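Cobalt-precorrin-5B C(1)-methyltransferase (PDB 1SR8) probably catalyses the S-adenosyl-L-methionine-dependent methylation of C-1 in cobalt-precorrin-5B, giving cobalt-precorrin-6A in the anaerobic route to adenosylcobalamin. Local coordinates at residues A[45-50]-A[89-94]; A[102-107]-A[158-163]; A[51-56]-A[66-71]. All blocks are in the same frame, centred on the assembly; numbering follows the deposited sequence.

Contact 1 (A[45-50]-A[89-94]); sequences GTTASA and VRKFSG
T47 and K91 bring the two backbones nearest, their CA atoms 5.7 Å apart, where the first turns of helix 44-57 lie over the end of strand 86-90 and the loop that follows. T47 does most of the touching, with its two branches facing different residues. With OG1 beside the backbone N (chi1 -59°), CG2 is anti to it, slides past V89 and comes within 3.8 Å of V89 CG1. The same methyl is 3.7 Å from V89 O. OG1 sits against the aliphatic root of K91, 3.4 Å from K91 CB, and hydrogen-bonds to T43 O one turn back in the chain. The K91 chain crosses T47 at about a right angle and runs out extended to D99, with which NZ forms a salt bridge. One turn on from T47, A50 CB meets V89 CG1 at 4.2 Å. An alanine in place of T47 would probably open a gap beside V89 and leave T43 O without its hydroxyl partner. No hydrogen bond joins the two segments: the helix is held to the strand end and loop by aliphatic packing, with the T47 hydroxyl resting on K91 CB, while the polar ends of T47 and K91 are satisfied by T43 and D99.

Contact 2 (A[102-107]-A[158-163]); sequences NGIIFE and ISVPDG
E107 and S159 are joined by two backbone hydrogen bonds. E107 N reaches S159 O at 2.7 Å and S159 N reaches E107 O at 2.6 Å, both nearly straight, with N-H...O angles of 178° and 172°. Weaker CA-H...O contacts flank them, from F106 CA to S159 O and from I158 CA to E107 O. Two waters carry on where direct pairing stops: one donates to I105 O and accepts from D162 N, the other accepts from I105 N and donates to D162 OD2. The bonds define an antiparallel hydrogen-bonded pair between strands 105-111 and 155-159, neighbours in a six-stranded mixed sheet. Past S159 the chain leaves the sheet through a type I turn, V160 to G163, closed by G163 N to V160 O, and enters helix 163-168. Apolar contacts gather round the F106 ring. V160 CG2 lies over one face, offset toward the rim and 3.9 Å from the ring centroid, a CH-pi contact; I158 CG2 approaches the edge, 3.9 Å from F106 CD1. The other V160 branch, CG1, anti to the backbone N (chi1 -172°), packs against I104 CD1 at 4.0 Å and lies 3.4 Å from I105 O. On the sheet face that carries E107 and S159, the extended E107 side chain crosses the P161 ring, with E107 CD 3.3 Å from P161 CG. The E107 carboxylate forms salt bridges with R120 through OE1 and with R88 through OE2.

Contact 3 (A[51-56]-A[66-71]); sequences AAVAAI and VKVSTP
V53 and A54 of helix 44-57 pack on V66 and V68 of strand 63-68 in a purely apolar helix-on-sheet contact at an outermost strand of the six-stranded mixed sheet. The helix segment 51-56 and strand segment 66-68 pass 8.3 Å apart at their axes, their directions differing by 136°. V53 spans both valines. Its CG1 methyl, anti to the backbone N (chi1 173°), slides past V66 and lies 3.9 Å from V66 CB. The other methyl, CG2, meets V68 CG1 at 3.8 Å, the two side chains crossing at a slant. This is alpha/beta layer packing: V66 and V68, two residues apart in the strand, turn toward the helix, while K67 between them points away from it and is exposed. V66 CG1 is anti to its own carbonyl carbon (chi1 -57°) and fits against A54, 3.6 Å from both A54 CB and A54 CA. The small alanine thus lets the strand valine come right up to the helix backbone. On the sheet side V66 and V68 share backbone hydrogen bonds with V78 and V76 of strand 76-83. The V53 and V68 side chains also touch N142 of helix 133-149.

How the contacts relate
All three contacts belong to one six-stranded mixed sheet, and contacts 1 and 3 lay successive turns of helix 44-57 on it, their centres about 10 Å apart. Contact 3 is nested in the chain loop that contact 1 closes; the two also touch, with V89 CG2 3.6 Å from A51 CA and A50 CA 3.7 Å from V68 CG1. Contact 2 follows in series, its centre about 9 Å from that of contact 1. It pairs strand 105-111 with 155-159 and is tied to contact 1 by a probable hydrogen bond, V89 O to F106 N, 2.7 Å. F106 also reaches the helix, its CD2 3.5 Å from T47 CG2. Contacts 2 and 3, about 15 Å apart between centres, touch loosely, F106 O against A51 CB and I158 CD1 against A52 CB.

Contact 1 (A[45-50]-A[89-94])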
loop_
_atom_site.group_PDB
_atom_site.type_symbol
_atom_site.label_atom_id
_atom_site.label_comp_id
_atom_site.label_asym_id
_atom_site.label_seq_id
_atom_site.Cartn_x
_atom_site.Cartn_y
_atom_site.Cartn_z
ATOM N N GLY A 45 0.827 -4.095 6.514
ATOM C CA GLY A 45 0.836 -5.500 6.145
ATOM C C GLY A 45 2.241 -5.954 5.797
ATOM O O GLY A 45 2.675 -7.035 6.210
ATOM N N THR A 46 2.972 -5.132 5.048
ATOM C CA THR A 46 4.330 -5.494 4.673
ATOM C C THR A 46 5.273 -5.404 5.867
ATOM O O THR A 46 6.213 -6.189 5.983
ATOM C CB THR A 46 4.860 -4.590 3.564
ATOM O OG1 THR A 46 4.105 -4.810 2.367
ATOM C CG2 THR A 46 6.330 -4.882 3.303
ATOM N N THR A 47 5.022 -4.446 6.753
ATOM C CA THR A 47 5.860 -4.270 7.932
ATOM C C THR A 47 5.641 -5.456 8.860
ATOM O O THR A 47 6.587 -5.977 9.461
ATOM C CB THR A 47 5.525 -2.957 8.659
ATOM O OG1 THR A 47 5.721 -1.857 7.756
ATOM C CG2 THR A 47 6.422 -2.774 9.878
ATOM N N ALA A 48 4.394 -5.903 8.956
ATOM C CA ALA A 48 4.071 -7.053 9.789
ATOM C C ALA A 48 4.774 -8.297 9.232
ATOM O O ALA A 48 5.322 -9.114 9.986
ATOM C CB ALA A 48 2.558 -7.265 9.824
ATOM N N SER A 49 4.762 -8.434 7.906
ATOM C CA SER A 49 5.400 -9.571 7.256
ATOM C C SER A 49 6.888 -9.582 7.551
ATOM O O SER A 49 7.463 -10.632 7.857
ATOM C CB SER A 49 5.185 -9.515 5.742
ATOM O OG SER A 49 3.826 -9.727 5.419
ATOM N N ALA A 50 7.509 -8.410 7.455
ATOM C CA ALA A 50 8.938 -8.293 7.708
ATOM C C ALA A 50 9.259 -8.716 9.134
ATOM O O ALA A 50 10.222 -9.454 9.361
ATOM C CB ALA A 50 9.406 -6.862 7.457
ATOM N N VAL A 89 10.242 -3.925 13.849
ATOM C CA VAL A 89 10.328 -3.283 12.535
ATOM C C VAL A 89 9.472 -2.034 12.498
ATOM O O VAL A 89 8.326 -2.049 12.925
ATOM C CB VAL A 89 9.853 -4.227 11.411
ATOM C CG1 VAL A 89 10.119 -3.592 10.056
ATOM C CG2 VAL A 89 10.559 -5.566 11.514
ATOM N N ARG A 90 10.028 -0.951 11.979
ATOM C CA ARG A 90 9.302 0.307 11.914
ATOM C C ARG A 90 8.771 0.521 10.501
ATOM O O ARG A 90 9.484 0.323 9.516
ATOM C CB ARG A 90 10.237 1.465 12.306
ATOM C CG ARG A 90 9.552 2.800 12.621
ATOM C CD ARG A 90 10.583 3.901 12.954
ATOM N NE ARG A 90 11.331 3.651 14.188
ATOM C CZ ARG A 90 10.837 3.811 15.412
ATOM N NH1 ARG A 90 9.590 4.227 15.584
ATOM N NH2 ARG A 90 11.588 3.549 16.477
ATOM N N LYS A 91 7.507 0.906 10.403
ATOM C CA LYS A 91 6.911 1.171 9.104
ATOM C C LYS A 91 7.345 2.548 8.613
ATOM O O LYS A 91 7.451 3.494 9.405
ATOM C CB LYS A 91 5.387 1.167 9.193
ATOM C CG LYS A 91 4.755 1.914 8.033
ATOM C CD LYS A 91 3.256 1.972 8.092
ATOM C CE LYS A 91 2.755 2.875 6.975
ATOM N NZ LYS A 91 1.280 3.014 6.955
ATOM N N PHE A 92 7.602 2.664 7.314
ATOM C CA PHE A 92 7.954 3.959 6.743
ATOM C C PHE A 92 6.982 4.248 5.618
ATOM O O PHE A 92 6.599 3.344 4.874
ATOM C CB PHE A 92 9.411 3.990 6.258
ATOM C CG PHE A 92 9.735 3.013 5.164
ATOM C CD1 PHE A 92 9.454 3.313 3.835
ATOM C CD2 PHE A 92 10.391 1.818 5.460
ATOM C CE1 PHE A 92 9.824 2.442 2.809
ATOM C CE2 PHE A 92 10.767 0.938 4.445
ATOM C CZ PHE A 92 10.484 1.251 3.110
ATOM N N SER A 93 6.562 5.503 5.508
ATOM C CA SER A 93 5.599 5.897 4.485
ATOM C C SER A 93 6.181 6.631 3.269
ATOM O O SER A 93 5.437 7.191 2.473
ATOM C CB SER A 93 4.505 6.752 5.130
ATOM O OG SER A 93 3.914 6.068 6.230
ATOM N N GLY A 94 7.499 6.618 3.111
ATOM C CA GLY A 94 8.098 7.299 1.979
ATOM C C GLY A 94 7.752 8.776 1.974
ATOM O O GLY A 94 7.737 9.413 3.027
#

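Contact 2 (A[102-107]-A[158-163])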
loop_
_atom_site.group_PDB
_atom_site.type_symbol
_atom_site.label_atom_id
_atom_site.label_comp_id
_atom_site.label_asym_id
_atom_site.label_seq_id
_atom_site.Cartn_x
_atom_site.Cartn_y
_atom_site.Cartn_z
ATOM N N ASN A 102 2.954 6.246 10.023
ATOM C CA ASN A 102 4.343 6.261 9.573
ATOM C C ASN A 102 5.185 6.157 10.848
ATOM O O ASN A 102 4.819 6.711 11.881
ATOM C CB ASN A 102 4.642 7.568 8.824
ATOM C CG ASN A 102 6.126 7.771 8.552
ATOM O OD1 ASN A 102 6.809 6.896 8.026
ATOM N ND2 ASN A 102 6.626 8.944 8.904
ATOM N N GLY A 103 6.287 5.417 10.792
ATOM C CA GLY A 103 7.133 5.277 11.967
ATOM C C GLY A 103 6.617 4.375 13.082
ATOM O O GLY A 103 7.297 4.193 14.092
ATOM N N ILE A 104 5.429 3.793 12.917
ATOM C CA ILE A 104 4.879 2.918 13.949
ATOM C C ILE A 104 5.645 1.587 14.026
ATOM O O ILE A 104 5.987 0.990 13.005
ATOM C CB ILE A 104 3.375 2.661 13.703
ATOM C CG1 ILE A 104 2.678 2.406 15.037
ATOM C CG2 ILE A 104 3.180 1.472 12.768
ATOM C CD1 ILE A 104 1.192 2.602 14.989
ATOM N N ILE A 105 5.922 1.129 15.242
ATOM C CA ILE A 105 6.660 -0.113 15.429
ATOM C C ILE A 105 5.813 -1.380 15.433
ATOM O O ILE A 105 4.739 -1.436 16.034
ATOM C CB ILE A 105 7.457 -0.097 16.748
ATOM C CG1 ILE A 105 8.614 0.899 16.659
ATOM C CG2 ILE A 105 7.986 -1.487 17.053
ATOM C CD1 ILE A 105 9.704 0.477 15.710
ATOM N N PHE A 106 6.331 -2.401 14.759
ATOM C CA PHE A 106 5.700 -3.715 14.695
ATOM C C PHE A 106 6.643 -4.701 15.365
ATOM O O PHE A 106 7.835 -4.728 15.065
ATOM C CB PHE A 106 5.475 -4.154 13.241
ATOM C CG PHE A 106 4.149 -3.732 12.682
ATOM C CD1 PHE A 106 3.104 -4.640 12.585
ATOM C CD2 PHE A 106 3.935 -2.422 12.279
ATOM C CE1 PHE A 106 1.862 -4.245 12.095
ATOM C CE2 PHE A 106 2.703 -2.021 11.789
ATOM C CZ PHE A 106 1.665 -2.931 11.698
ATOM N N GLU A 107 6.116 -5.499 16.286
ATOM C CA GLU A 107 6.936 -6.494 16.960
ATOM C C GLU A 107 6.411 -7.882 16.630
ATOM O O GLU A 107 5.198 -8.100 16.549
ATOM C CB GLU A 107 6.911 -6.302 18.479
ATOM C CG GLU A 107 7.334 -4.938 18.965
ATOM C CD GLU A 107 7.575 -4.926 20.463
ATOM O OE1 GLU A 107 6.801 -5.582 21.197
ATOM O OE2 GLU A 107 8.532 -4.257 20.908
ATOM N N ILE A 158 2.302 -11.285 16.158
ATOM C CA ILE A 158 2.641 -9.951 15.681
ATOM C C ILE A 158 1.900 -8.922 16.536
ATOM O O ILE A 158 0.684 -9.018 16.714
ATOM C CB ILE A 158 2.237 -9.793 14.194
ATOM C CG1 ILE A 158 2.970 -10.845 13.347
ATOM C CG2 ILE A 158 2.519 -8.366 13.728
ATOM C CD1 ILE A 158 2.512 -10.920 11.908
ATOM N N SER A 159 2.637 -7.950 17.075
ATOM C CA SER A 159 2.043 -6.921 17.927
ATOM C C SER A 159 2.484 -5.517 17.554
ATOM O O SER A 159 3.507 -5.326 16.899
ATOM C CB SER A 159 2.411 -7.157 19.398
ATOM O OG SER A 159 1.944 -8.413 19.851
ATOM N N VAL A 160 1.704 -4.540 18.005
ATOM C CA VAL A 160 1.988 -3.131 17.758
ATOM C C VAL A 160 1.927 -2.393 19.111
ATOM O O VAL A 160 0.864 -1.955 19.555
ATOM C CB VAL A 160 0.963 -2.540 16.771
ATOM C CG1 VAL A 160 1.370 -1.134 16.370
ATOM C CG2 VAL A 160 0.851 -3.447 15.554
ATOM N N PRO A 161 3.082 -2.255 19.780
ATOM C CA PRO A 161 3.231 -1.591 21.080
ATOM C C PRO A 161 2.419 -0.313 21.296
ATOM O O PRO A 161 1.802 -0.148 22.350
ATOM C CB PRO A 161 4.729 -1.352 21.165
ATOM C CG PRO A 161 5.278 -2.571 20.491
ATOM C CD PRO A 161 4.392 -2.705 19.270
ATOM N N ASP A 162 2.410 0.590 20.316
ATOM C CA ASP A 162 1.662 1.840 20.461
ATOM C C ASP A 162 0.413 1.837 19.606
ATOM O O ASP A 162 -0.158 2.890 19.322
ATOM C CB ASP A 162 2.521 3.043 20.064
ATOM C CG ASP A 162 3.785 3.157 20.888
ATOM O OD1 ASP A 162 3.701 3.152 22.138
ATOM O OD2 ASP A 162 4.870 3.256 20.281
ATOM N N GLY A 163 -0.011 0.649 19.204
ATOM C CA GLY A 163 -1.175 0.541 18.356
ATOM C C GLY A 163 -2.465 1.055 18.946
ATOM O O GLY A 163 -3.229 1.737 18.267
HETATM O O HOH W 1 3.938 0.532 18.253
HETATM O O HOH W 2 5.245 2.764 17.369
#

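Contact 3 (A[51-56]-A[66-71])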
loop_
_atom_site.group_PDB
_atom_site.type_symbol
_atom_site.label_atom_id
_atom_site.label_comp_id
_atom_site.label_asym_id
_atom_site.label_seq_id
_atom_site.Cartn_x
_atom_site.Cartn_y
_atom_site.Cartn_z
ATOM N N ALA A 51 8.452 -8.264 10.091
ATOM C CA ALA A 51 8.665 -8.615 11.499
ATOM C C ALA A 51 8.601 -10.124 11.690
ATOM O O ALA A 51 9.470 -10.716 12.326
ATOM C CB ALA A 51 7.623 -7.930 12.386
ATOM N N ALA A 52 7.574 -10.749 11.125
ATOM C CA ALA A 52 7.407 -12.195 11.240
ATOM C C ALA A 52 8.579 -12.951 10.631
ATOM O O ALA A 52 9.133 -13.857 11.253
ATOM C CB ALA A 52 6.115 -12.621 10.566
ATOM N N VAL A 53 8.948 -12.586 9.409
ATOM C CA VAL A 53 10.060 -13.240 8.734
ATOM C C VAL A 53 11.375 -13.061 9.497
ATOM O O VAL A 53 12.159 -14.002 9.618
ATOM C CB VAL A 53 10.220 -12.701 7.304
ATOM C CG1 VAL A 53 11.467 -13.261 6.672
ATOM C CG2 VAL A 53 9.000 -13.076 6.477
ATOM N N ALA A 54 11.613 -11.858 10.020
ATOM C CA ALA A 54 12.842 -11.583 10.763
ATOM C C ALA A 54 12.909 -12.367 12.078
ATOM O O ALA A 54 13.973 -12.825 12.484
ATOM C CB ALA A 54 12.965 -10.089 11.035
ATOM N N ALA A 55 11.777 -12.520 12.747
ATOM C CA ALA A 55 11.754 -13.258 13.997
ATOM C C ALA A 55 12.167 -14.719 13.786
ATOM O O ALA A 55 12.944 -15.270 14.573
ATOM C CB ALA A 55 10.362 -13.178 14.621
ATOM N N ILE A 56 11.649 -15.345 12.726
ATOM C CA ILE A 56 11.965 -16.744 12.407
ATOM C C ILE A 56 13.420 -16.902 11.968
ATOM O O ILE A 56 14.125 -17.796 12.420
ATOM C CB ILE A 56 11.056 -17.291 11.265
ATOM C CG1 ILE A 56 9.607 -17.412 11.752
ATOM C CG2 ILE A 56 11.574 -18.644 10.781
ATOM C CD1 ILE A 56 8.646 -17.891 10.688
ATOM N N VAL A 66 15.460 -8.364 5.825
ATOM C CA VAL A 66 14.790 -9.561 5.334
ATOM C C VAL A 66 14.112 -9.176 4.035
ATOM O O VAL A 66 13.902 -7.996 3.753
ATOM C CB VAL A 66 13.704 -10.089 6.312
ATOM C CG1 VAL A 66 14.309 -10.358 7.680
ATOM C CG2 VAL A 66 12.563 -9.096 6.412
ATOM N N LYS A 67 13.787 -10.173 3.232
ATOM C CA LYS A 67 13.108 -9.913 1.985
ATOM C C LYS A 67 11.713 -10.501 2.129
ATOM O O LYS A 67 11.558 -11.644 2.559
ATOM C CB LYS A 67 13.861 -10.577 0.836
ATOM C CG LYS A 67 13.274 -10.307 -0.541
ATOM C CD LYS A 67 14.237 -10.731 -1.648
ATOM C CE LYS A 67 15.507 -9.860 -1.643
ATOM N NZ LYS A 67 16.320 -9.952 -0.375
ATOM N N VAL A 68 10.694 -9.717 1.806
ATOM C CA VAL A 68 9.330 -10.212 1.898
ATOM C C VAL A 68 8.594 -10.040 0.576
ATOM O O VAL A 68 8.857 -9.098 -0.182
ATOM C CB VAL A 68 8.538 -9.493 3.013
ATOM C CG1 VAL A 68 9.087 -9.877 4.369
ATOM C CG2 VAL A 68 8.626 -7.999 2.826
ATOM N N SER A 69 7.691 -10.973 0.286
ATOM C CA SER A 69 6.908 -10.892 -0.933
ATOM C C SER A 69 5.761 -9.928 -0.633
ATOM O O SER A 69 5.433 -9.691 0.531
ATOM C CB SER A 69 6.378 -12.275 -1.319
ATOM O OG SER A 69 5.630 -12.867 -0.267
ATOM N N THR A 70 5.176 -9.349 -1.678
ATOM C CA THR A 70 4.073 -8.402 -1.522
ATOM C C THR A 70 2.954 -8.826 -2.450
ATOM O O THR A 70 3.181 -9.584 -3.393
ATOM C CB THR A 70 4.477 -6.965 -1.920
ATOM O OG1 THR A 70 4.873 -6.952 -3.294
ATOM C CG2 THR A 70 5.635 -6.462 -1.068
ATOM N N PRO A 71 1.724 -8.343 -2.192
ATOM C CA PRO A 71 0.582 -8.695 -3.040
ATOM C C PRO A 71 0.820 -8.290 -4.500
ATOM O O PRO A 71 0.370 -8.975 -5.417
ATOM C CB PRO A 71 -0.572 -7.916 -2.396
ATOM C CG PRO A 71 -0.186 -7.881 -0.953
ATOM C CD PRO A 71 1.279 -7.533 -1.042
#